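Local coordinates for CELL WALL surface anchor family protein (Streptococcus pneumoniae, PDB 2X9Z) that forms, as a covalently polymerised backbone pilin, the repeating shaft of the pneumococcal pilus, a surface fibre that probably serves in cell adhesion, at residues 2-10 against 251-259; 31-42 against 109-120. The protein carries 1 engineered substitution. All coordinates share one frame; numbering follows the deposited sequence. Where two conformers were deposited one is given.

The chain begins with strand 4-9, an edge strand of the five-stranded sheet, and turns back into strand 33-42, its neighbour there. Strand 33-42 pairs in interaction 2 with strand 110-120, closing a loop that includes strand 50-57 and helix 97-103. Only after a further sheet has been built do residues 251-259 return to strand 4-9, so interaction 1 closes the larger loop and interaction 2 is nested inside it. Strand 4-9 joins the two: its backbone bonds to 33-42, and its Lys4 NZ forms a salt bridge with Glu109 OE2 (2.8 Å). The chain's last part is thereby laid against the domain that contains its first strand.

Interaction 1 of 2, residues 2-10 against 251-259; sequences KPKIDKDFK and LDPTEPKVV
Ile5 and Leu251 begin a row of apolar contacts between two chain runs that point almost the same way, 7° apart. The Ile5 CG2 methyl lies 3.6 Å from Leu251 CB and also touches Pro253 CD; with CG1 anti to the backbone N (chi1 -169°), this methyl sits between N and the carbonyl carbon. Branched aliphatics and proline rings suit such a seam because they fill it without needing polar partners. Leu251 CD1 also meets the Pro3 ring, 3.9 Å from its CG.

At the other end Phe9 meets Pro256 in a CH-pi contact: Pro256 CB stands 4.0 Å from the ring centroid, 23° off the normal, while Lys257 O approaches the ring edge and Val258 CG1 packs against CZ. Between these ends the extended Lys7 chain crosses Pro256 at about a right angle, CD to CD 4.0 Å. Its NZ is bonded covalently to CG of Asn132, the intramolecular isopeptide bond known from Gram-positive pilins, which here ties an edge strand of one sheet to strand 130-139 of the facing one; Asp55 OD1 accepts a hydrogen bond from the linked nitrogen.

Polar contacts are few. Strand 4-9 pairs with strand 33-42 along one edge, while on the edge facing 251-259 Pro253 and Pro256 bring no N-H, so no regular ladder forms. Lys7 N, 3.8 Å from Pro253 CB, is buried with no partner. One water bridges the gap, donating to Ile5 O (3.0 Å) and Asp6 OD1 (3.0 Å) and accepting from Thr254 N (3.2 Å). Lys22 adds a charged link nearby: its NZ makes a salt bridge with Asp6 OD1 and hydrogen bonds with Lys7 O and Thr254 OG1, while Asp6 OD2 takes the N-H of Asn14.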
loop_
_atom_site.group_PDB
_atom_site.type_symbol
_atom_site.label_atom_id
_atom_site.label_comp_id
_atom_site.label_asym_id
_atom_site.label_seq_id
_atom_site.Cartn_x
_atom_site.Cartn_y
_atom_site.Cartn_z
ATOM N N LYS A 2 8.221 17.137 -3.977
ATOM C CA LYS A 2 7.498 15.886 -3.796
ATOM C C LYS A 2 6.736 15.845 -2.478
ATOM O O LYS A 2 7.162 16.425 -1.480
ATOM C CB LYS A 2 8.473 14.712 -3.855
ATOM C CG LYS A 2 9.111 14.513 -5.221
ATOM C CD LYS A 2 10.538 13.991 -5.119
ATOM C CE LYS A 2 10.626 12.695 -4.325
ATOM N NZ LYS A 2 10.597 12.920 -2.852
ATOM N N PRO A 3 5.595 15.151 -2.470
ATOM C CA PRO A 3 4.922 14.897 -1.196
ATOM C C PRO A 3 5.760 13.930 -0.357
ATOM O O PRO A 3 6.637 13.251 -0.900
ATOM C CB PRO A 3 3.590 14.271 -1.621
ATOM C CG PRO A 3 3.829 13.681 -2.978
ATOM C CD PRO A 3 4.985 14.427 -3.601
ATOM N N LYS A 4 5.513 13.898 0.948
ATOM C CA LYS A 4 6.239 13.013 1.858
ATOM C C LYS A 4 5.239 12.245 2.696
ATOM O O LYS A 4 4.142 12.731 2.943
ATOM C CB LYS A 4 7.160 13.827 2.768
ATOM C CG LYS A 4 8.238 14.608 2.019
ATOM C CD LYS A 4 9.197 15.301 2.980
ATOM C CE LYS A 4 8.474 16.284 3.881
ATOM N NZ LYS A 4 7.904 17.432 3.129
ATOM N N ILE A 5 5.613 11.050 3.138
ATOM C CA ILE A 5 4.685 10.205 3.883
ATOM C C ILE A 5 5.386 9.384 4.951
ATOM O O ILE A 5 6.562 9.057 4.818
ATOM C CB ILE A 5 3.919 9.256 2.929
ATOM C CG1 ILE A 5 2.754 8.564 3.640
ATOM C CG2 ILE A 5 4.866 8.242 2.299
ATOM C CD1 ILE A 5 1.779 7.926 2.680
ATOM N N ASP A 6 4.656 9.075 6.014
ATOM C CA ASP A 6 5.134 8.125 6.997
ATOM C C ASP A 6 3.944 7.353 7.548
ATOM O O ASP A 6 2.815 7.862 7.575
ATOM C CB ASP A 6 5.867 8.837 8.129
ATOM C CG ASP A 6 6.585 7.865 9.055
ATOM O OD1 ASP A 6 7.081 6.815 8.576
ATOM O OD2 ASP A 6 6.655 8.148 10.268
ATOM N N LYS A 7 4.199 6.120 7.963
ATOM C CA LYS A 7 3.191 5.311 8.611
ATOM C C LYS A 7 3.754 4.760 9.909
ATOM O O LYS A 7 4.876 4.257 9.942
ATOM C CB LYS A 7 2.771 4.153 7.721
ATOM C CG LYS A 7 1.751 3.290 8.398
ATOM C CD LYS A 7 1.391 2.087 7.603
ATOM C CE LYS A 7 0.277 1.386 8.326
ATOM N NZ LYS A 7 -0.380 0.431 7.442
ATOM N N ASP A 8 2.974 4.842 10.979
ATOM C CA ASP A 8 3.422 4.292 12.252
ATOM C C ASP A 8 2.224 4.109 13.174
ATOM O O ASP A 8 1.079 4.339 12.782
ATOM C CB ASP A 8 4.463 5.232 12.886
ATOM C CG ASP A 8 5.511 4.496 13.716
ATOM O OD1 ASP A 8 5.217 3.417 14.276
ATOM O OD2 ASP A 8 6.647 5.011 13.806
ATOM N N PHE A 9 2.494 3.684 14.396
ATOM C CA PHE A 9 1.441 3.605 15.396
ATOM C C PHE A 9 1.003 5.006 15.807
ATOM O O PHE A 9 1.697 5.990 15.536
ATOM C CB PHE A 9 1.927 2.794 16.596
ATOM C CG PHE A 9 2.411 1.425 16.223
ATOM C CD1 PHE A 9 3.740 1.064 16.392
ATOM C CD2 PHE A 9 1.536 0.506 15.665
ATOM C CE1 PHE A 9 4.181 -0.195 16.020
ATOM C CE2 PHE A 9 1.972 -0.758 15.303
ATOM C CZ PHE A 9 3.302 -1.105 15.479
ATOM N N LYS A 10 -0.166 5.093 16.434
ATOM C CA LYS A 10 -0.731 6.369 16.868
ATOM C C LYS A 10 0.296 7.250 17.583
ATOM O O LYS A 10 0.965 6.805 18.521
ATOM C CB LYS A 10 -1.945 6.130 17.772
ATOM C CG LYS A 10 -2.513 7.387 18.408
ATOM C CD LYS A 10 -3.811 7.069 19.136
ATOM C CE LYS A 10 -4.461 8.321 19.696
ATOM N NZ LYS A 10 -3.616 8.956 20.742
ATOM N N LEU A 251 4.401 7.070 -3.445
ATOM C CA LEU A 251 5.115 7.010 -2.172
ATOM C C LEU A 251 4.811 5.692 -1.477
ATOM O O LEU A 251 3.706 5.162 -1.578
ATOM C CB LEU A 251 4.698 8.160 -1.258
ATOM C CG LEU A 251 4.727 9.577 -1.832
ATOM C CD1 LEU A 251 4.467 10.563 -0.714
ATOM C CD2 LEU A 251 6.065 9.857 -2.497
ATOM N N ASP A 252 5.797 5.184 -0.750
ATOM C CA ASP A 252 5.717 3.889 -0.096
ATOM C C ASP A 252 6.457 4.027 1.238
ATOM O O ASP A 252 7.677 3.902 1.283
ATOM C CB ASP A 252 6.402 2.859 -1.004
ATOM C CG ASP A 252 6.174 1.421 -0.569
ATOM O OD1 ASP A 252 5.400 1.171 0.380
ATOM O OD2 ASP A 252 6.788 0.529 -1.196
ATOM N N PRO A 253 5.730 4.331 2.322
ATOM C CA PRO A 253 6.361 4.597 3.620
ATOM C C PRO A 253 6.990 3.346 4.228
ATOM O O PRO A 253 6.577 2.223 3.936
ATOM C CB PRO A 253 5.185 5.052 4.496
ATOM C CG PRO A 253 3.988 4.444 3.866
ATOM C CD PRO A 253 4.260 4.415 2.393
ATOM N N THR A 254 7.989 3.542 5.077
ATOM C CA THR A 254 8.481 2.441 5.894
ATOM C C THR A 254 7.357 2.024 6.836
ATOM O O THR A 254 6.502 2.839 7.194
ATOM C CB THR A 254 9.748 2.811 6.683
ATOM O OG1 THR A 254 9.507 4.000 7.443
ATOM C CG2 THR A 254 10.921 3.038 5.728
ATOM N N GLU A 255 7.364 0.754 7.219
ATOM C CA GLU A 255 6.208 0.115 7.826
ATOM C C GLU A 255 6.510 -0.331 9.256
ATOM O O GLU A 255 7.579 -0.869 9.539
ATOM C CB GLU A 255 5.784 -1.082 6.960
ATOM C CG GLU A 255 5.580 -0.712 5.474
ATOM C CD GLU A 255 5.543 -1.914 4.521
ATOM O OE1 GLU A 255 5.196 -1.721 3.332
ATOM O OE2 GLU A 255 5.851 -3.048 4.945
ATOM N N PRO A 256 5.568 -0.095 10.171
ATOM C CA PRO A 256 5.712 -0.574 11.547
ATOM C C PRO A 256 5.383 -2.055 11.610
ATOM O O PRO A 256 4.780 -2.593 10.683
ATOM C CB PRO A 256 4.644 0.232 12.294
ATOM C CG PRO A 256 3.555 0.398 11.278
ATOM C CD PRO A 256 4.258 0.537 9.935
ATOM N N LYS A 257 5.791 -2.712 12.686
ATOM C CA LYS A 257 5.520 -4.136 12.863
ATOM C C LYS A 257 5.038 -4.438 14.269
ATOM O O LYS A 257 5.384 -3.734 15.223
ATOM C CB LYS A 257 6.772 -4.975 12.579
ATOM C CG LYS A 257 7.251 -4.914 11.139
ATOM C CD LYS A 257 8.540 -5.691 10.973
ATOM C CE LYS A 257 9.034 -5.621 9.544
ATOM N NZ LYS A 257 9.024 -4.219 9.046
ATOM N N VAL A 258 4.227 -5.482 14.395
ATOM C CA VAL A 258 3.842 -5.983 15.704
ATOM C C VAL A 258 4.245 -7.446 15.812
ATOM O O VAL A 258 4.470 -8.117 14.803
ATOM C CB VAL A 258 2.331 -5.844 15.955
ATOM C CG1 VAL A 258 1.910 -4.392 15.819
ATOM C CG2 VAL A 258 1.551 -6.724 14.999
ATOM N N VAL A 259 4.352 -7.939 17.037
ATOM C CA VAL A 259 4.709 -9.330 17.261
ATOM C C VAL A 259 4.114 -9.769 18.585
ATOM O O VAL A 259 3.801 -8.935 19.436
ATOM C CB VAL A 259 6.243 -9.519 17.246
ATOM C CG1 VAL A 259 6.886 -8.830 18.447
ATOM C CG2 VAL A 259 6.615 -11.002 17.186
HETATM O O HOH W 1 8.110 6.626 5.805
#

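Interaction 2 of 2, residues 31-42 against 109-120; sequences GDVVEYEIVTKI and EKTVKITYSATL
Strands 33-42 and 110-120 form a long antiparallel ladder, Tyr36 facing Tyr116 near its middle, in the five-stranded sheet whose strands 4-9 and 61-72 flank them. Twelve backbone hydrogen bonds cross between the segments, two at each of the hydrogen-bonded pairs from Val34-Ala118 to Ile42-Lys110 and two at the Gly31 end. The strand directions differ by 149°, a marked twist.

On the face with Tyr36, the side chains turn toward strand 50-57 and are mainly apolar. Tyr36 CB lies over one face of the Tyr116 ring, 3.7 Å from its centroid. Tyr116 reaches it because its CG sits between the backbone N and the carbonyl carbon (chi1 68°), bringing the ring back across the ladder. The two ring planes are only 9° apart, yet slid so far, with centroids 5.3 Å apart, that the rings barely overlap. Ile42 CD1 touches Val112 CG2 (4.0 Å). Thr40 is polar on this mainly apolar face; its OG1 bonds to Trp53 NE1 and to a water, which donates to Ile38 O and Val112 O.

The other face is mixed but largely polar; apolar Val39 CG1 touches Thr111 CG2. Lys41 runs alongside Thr111 and its NZ donates to Thr111 OG1 (2.8 Å). Glu37 OE2 pairs with Lys113 NZ in a long salt bridge (3.5 Å), while both carboxylate oxygens also accept loop N-H groups, OE1 from Ala13 and OE2 from Gly11. A mainly apolar face turned to the facing sheet and a more polar outer face are characteristic of a beta sandwich, consistent with the Cna-B-like, immunoglobulin-like fold of pilin domains.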
loop_
_atom_site.group_PDB
_atom_site.type_symbol
_atom_site.label_atom_id
_atom_site.label_comp_id
_atom_site.label_asym_id
_atom_site.label_seq_id
_atom_site.Cartn_x
_atom_site.Cartn_y
_atom_site.Cartn_z
ATOM N N GLY A 31 -5.823 -10.101 20.598
ATOM C CA GLY A 31 -6.946 -9.345 21.118
ATOM C C GLY A 31 -6.677 -7.852 21.226
ATOM O O GLY A 31 -7.607 -7.054 21.292
ATOM N N ASP A 32 -5.403 -7.464 21.250
ATOM C CA ASP A 32 -5.036 -6.053 21.346
ATOM C C ASP A 32 -5.564 -5.253 20.148
ATOM O O ASP A 32 -5.437 -5.675 18.997
ATOM C CB ASP A 32 -3.512 -5.876 21.406
ATOM C CG ASP A 32 -2.920 -6.177 22.781
ATOM O OD1 ASP A 32 -3.670 -6.516 23.715
ATOM O OD2 ASP A 32 -1.682 -6.066 22.918
ATOM N N VAL A 33 -6.134 -4.091 20.433
ATOM C CA VAL A 33 -6.517 -3.145 19.396
ATOM C C VAL A 33 -5.339 -2.217 19.140
ATOM O O VAL A 33 -4.953 -1.432 20.004
ATOM C CB VAL A 33 -7.772 -2.339 19.796
ATOM C CG1 VAL A 33 -8.065 -1.271 18.748
ATOM C CG2 VAL A 33 -8.964 -3.268 19.969
ATOM N N VAL A 34 -4.760 -2.329 17.950
ATOM C CA VAL A 34 -3.549 -1.599 17.603
ATOM C C VAL A 34 -3.928 -0.379 16.763
ATOM O O VAL A 34 -4.581 -0.514 15.729
ATOM C CB VAL A 34 -2.577 -2.504 16.811
ATOM C CG1 VAL A 34 -1.279 -1.769 16.511
ATOM C CG2 VAL A 34 -2.305 -3.802 17.585
ATOM N N GLU A 35 -3.523 0.805 17.210
ATOM C CA GLU A 35 -3.905 2.047 16.546
ATOM C C GLU A 35 -2.809 2.532 15.606
ATOM O O GLU A 35 -1.634 2.596 15.981
ATOM C CB GLU A 35 -4.225 3.120 17.581
ATOM C CG GLU A 35 -5.422 2.767 18.448
ATOM C CD GLU A 35 -5.635 3.757 19.565
ATOM O OE1 GLU A 35 -4.855 3.724 20.541
ATOM O OE2 GLU A 35 -6.578 4.566 19.466
ATOM N N TYR A 36 -3.216 2.891 14.391
ATOM C CA TYR A 36 -2.308 3.294 13.327
ATOM C C TYR A 36 -2.590 4.699 12.824
ATOM O O TYR A 36 -3.706 5.207 12.933
ATOM C CB TYR A 36 -2.457 2.348 12.139
ATOM C CG TYR A 36 -1.842 0.980 12.337
ATOM C CD1 TYR A 36 -2.577 -0.074 12.872
ATOM C CD2 TYR A 36 -0.528 0.741 11.982
ATOM C CE1 TYR A 36 -2.010 -1.327 13.044
ATOM C CE2 TYR A 36 0.036 -0.497 12.142
ATOM C CZ TYR A 36 -0.701 -1.529 12.670
ATOM O OH TYR A 36 -0.104 -2.761 12.830
ATOM N N GLU A 37 -1.571 5.306 12.230
ATOM C CA GLU A 37 -1.758 6.565 11.532
ATOM C C GLU A 37 -0.838 6.663 10.320
ATOM O O GLU A 37 0.294 6.153 10.323
ATOM C CB GLU A 37 -1.542 7.748 12.474
ATOM C CG GLU A 37 -0.128 7.879 12.982
ATOM C CD GLU A 37 0.021 8.988 14.003
ATOM O OE1 GLU A 37 1.119 9.565 14.092
ATOM O OE2 GLU A 37 -0.960 9.280 14.720
ATOM N N ILE A 38 -1.347 7.310 9.276
ATOM C CA ILE A 38 -0.590 7.595 8.070
ATOM C C ILE A 38 -0.604 9.115 7.935
ATOM O O ILE A 38 -1.674 9.728 7.909
ATOM C CB ILE A 38 -1.276 6.982 6.827
ATOM C CG1 ILE A 38 -1.499 5.473 7.003
ATOM C CG2 ILE A 38 -0.486 7.300 5.563
ATOM C CD1 ILE A 38 -2.482 4.916 6.011
ATOM N N VAL A 39 0.578 9.720 7.877
ATOM C CA VAL A 39 0.691 11.169 7.781
ATOM C C VAL A 39 1.374 11.528 6.464
ATOM O O VAL A 39 2.447 10.991 6.151
ATOM C CB VAL A 39 1.494 11.752 8.966
ATOM C CG1 VAL A 39 1.748 13.230 8.762
ATOM C CG2 VAL A 39 0.764 11.494 10.288
ATOM N N THR A 40 0.741 12.412 5.693
ATOM C CA THR A 40 1.244 12.797 4.377
ATOM C C THR A 40 1.350 14.309 4.285
ATOM O O THR A 40 0.426 15.029 4.670
ATOM C CB THR A 40 0.311 12.282 3.255
ATOM O OG1 THR A 40 0.082 10.882 3.448
ATOM C CG2 THR A 40 0.935 12.503 1.884
ATOM N N LYS A 41 2.486 14.785 3.791
ATOM C CA LYS A 41 2.705 16.206 3.582
ATOM C C LYS A 41 2.596 16.503 2.096
ATOM O O LYS A 41 3.353 15.963 1.293
ATOM C CB LYS A 41 4.100 16.609 4.063
ATOM C CG LYS A 41 4.384 16.299 5.512
ATOM C CD LYS A 41 3.672 17.249 6.445
ATOM C CE LYS A 41 4.072 16.974 7.890
ATOM N NZ LYS A 41 3.379 17.878 8.853
ATOM N N ILE A 42 1.654 17.364 1.742
ATOM C CA ILE A 42 1.454 17.761 0.358
ATOM C C ILE A 42 2.021 19.164 0.186
ATOM O O ILE A 42 1.720 20.056 0.976
ATOM C CB ILE A 42 -0.046 17.702 -0.002
ATOM C CG1 ILE A 42 -0.517 16.239 0.051
ATOM C CG2 ILE A 42 -0.330 18.342 -1.369
ATOM C CD1 ILE A 42 -1.969 16.041 -0.257
ATOM N N GLU A 109 2.561 23.997 2.932
ATOM C CA GLU A 109 2.435 22.552 3.025
ATOM C C GLU A 109 1.170 22.178 3.799
ATOM O O GLU A 109 0.855 22.803 4.814
ATOM C CB GLU A 109 3.661 22.017 3.755
ATOM C CG GLU A 109 3.924 20.543 3.620
ATOM C CD GLU A 109 5.206 20.155 4.330
ATOM O OE1 GLU A 109 5.349 20.508 5.519
ATOM O OE2 GLU A 109 6.074 19.518 3.701
ATOM N N LYS A 110 0.456 21.164 3.318
ATOM C CA LYS A 110 -0.759 20.683 3.972
ATOM C C LYS A 110 -0.507 19.279 4.505
ATOM O O LYS A 110 0.157 18.465 3.854
ATOM C CB LYS A 110 -1.948 20.665 3.000
ATOM C CG LYS A 110 -2.317 22.029 2.412
ATOM C CD LYS A 110 -2.719 23.049 3.475
ATOM C CE LYS A 110 -4.212 23.040 3.718
ATOM N NZ LYS A 110 -4.619 23.936 4.842
ATOM N N THR A 111 -1.020 18.994 5.694
ATOM C CA THR A 111 -0.791 17.702 6.321
ATOM C C THR A 111 -2.067 16.890 6.383
ATOM O O THR A 111 -3.026 17.282 7.050
ATOM C CB THR A 111 -0.266 17.882 7.749
ATOM O OG1 THR A 111 0.968 18.610 7.709
ATOM C CG2 THR A 111 -0.034 16.537 8.408
ATOM N N VAL A 112 -2.072 15.748 5.701
ATOM C CA VAL A 112 -3.205 14.829 5.762
ATOM C C VAL A 112 -2.880 13.743 6.772
ATOM O O VAL A 112 -1.794 13.176 6.732
ATOM C CB VAL A 112 -3.493 14.166 4.393
ATOM C CG1 VAL A 112 -4.745 13.297 4.481
ATOM C CG2 VAL A 112 -3.657 15.221 3.310
ATOM N N LYS A 113 -3.808 13.464 7.680
ATOM C CA LYS A 113 -3.630 12.379 8.631
ATOM C C LYS A 113 -4.813 11.420 8.551
ATOM O O LYS A 113 -5.976 11.829 8.609
ATOM C CB LYS A 113 -3.495 12.930 10.054
ATOM C CG LYS A 113 -3.306 11.866 11.132
ATOM C CD LYS A 113 -3.025 12.532 12.472
ATOM C CE LYS A 113 -3.035 11.551 13.621
ATOM N NZ LYS A 113 -2.829 12.273 14.903
ATOM N N ILE A 114 -4.501 10.141 8.399
ATOM C CA ILE A 114 -5.506 9.092 8.353
ATOM C C ILE A 114 -5.243 8.171 9.535
ATOM O O ILE A 114 -4.122 7.690 9.721
ATOM C CB ILE A 114 -5.411 8.278 7.053
ATOM C CG1 ILE A 114 -5.621 9.191 5.845
ATOM C CG2 ILE A 114 -6.420 7.117 7.062
ATOM C CD1 ILE A 114 -5.284 8.523 4.520
ATOM N N THR A 115 -6.260 7.943 10.355
ATOM C CA THR A 115 -6.112 7.060 11.507
ATOM C C THR A 115 -7.102 5.910 11.408
ATOM O O THR A 115 -8.171 6.037 10.797
ATOM C CB THR A 115 -6.313 7.809 12.841
ATOM O OG1 THR A 115 -7.650 8.314 12.913
ATOM C CG2 THR A 115 -5.349 8.975 12.963
ATOM N N TYR A 116 -6.741 4.785 12.015
ATOM C CA TYR A 116 -7.599 3.598 12.040
ATOM C C TYR A 116 -6.987 2.595 13.000
ATOM O O TYR A 116 -5.884 2.800 13.498
ATOM C CB TYR A 116 -7.715 2.973 10.646
ATOM C CG TYR A 116 -6.430 2.356 10.149
ATOM C CD1 TYR A 116 -6.144 1.009 10.387
ATOM C CD2 TYR A 116 -5.494 3.112 9.456
ATOM C CE1 TYR A 116 -4.961 0.426 9.941
ATOM C CE2 TYR A 116 -4.307 2.541 8.998
ATOM C CZ TYR A 116 -4.049 1.200 9.250
ATOM O OH TYR A 116 -2.883 0.634 8.805
ATOM N N SER A 117 -7.698 1.510 13.258
ATOM C CA SER A 117 -7.127 0.466 14.095
ATOM C C SER A 117 -7.263 -0.907 13.460
ATOM O O SER A 117 -8.029 -1.097 12.501
ATOM C CB SER A 117 -7.741 0.482 15.495
ATOM O OG SER A 117 -9.122 0.179 15.454
ATOM N N ALA A 118 -6.496 -1.853 13.994
ATOM C CA ALA A 118 -6.581 -3.252 13.607
ATOM C C ALA A 118 -6.418 -4.074 14.868
ATOM O O ALA A 118 -5.890 -3.591 15.860
ATOM C CB ALA A 118 -5.506 -3.596 12.604
ATOM N N THR A 119 -6.885 -5.313 14.834
ATOM C CA THR A 119 -6.834 -6.170 16.008
ATOM C C THR A 119 -5.888 -7.331 15.756
ATOM O O THR A 119 -5.997 -8.012 14.738
ATOM C CB THR A 119 -8.229 -6.733 16.307
ATOM O OG1 THR A 119 -9.142 -5.650 16.484
ATOM C CG2 THR A 119 -8.218 -7.582 17.568
ATOM N N LEU A 120 -4.959 -7.566 16.676
ATOM C CA LEU A 120 -4.101 -8.737 16.566
ATOM C C LEU A 120 -4.947 -9.982 16.828
ATOM O O LEU A 120 -5.617 -10.075 17.854
ATOM C CB LEU A 120 -2.921 -8.660 17.543
ATOM C CG LEU A 120 -1.822 -9.712 17.367
ATOM C CD1 LEU A 120 -1.114 -9.527 16.035
ATOM C CD2 LEU A 120 -0.825 -9.655 18.514
HETATM O O HOH W 2 -2.072 10.617 5.143
#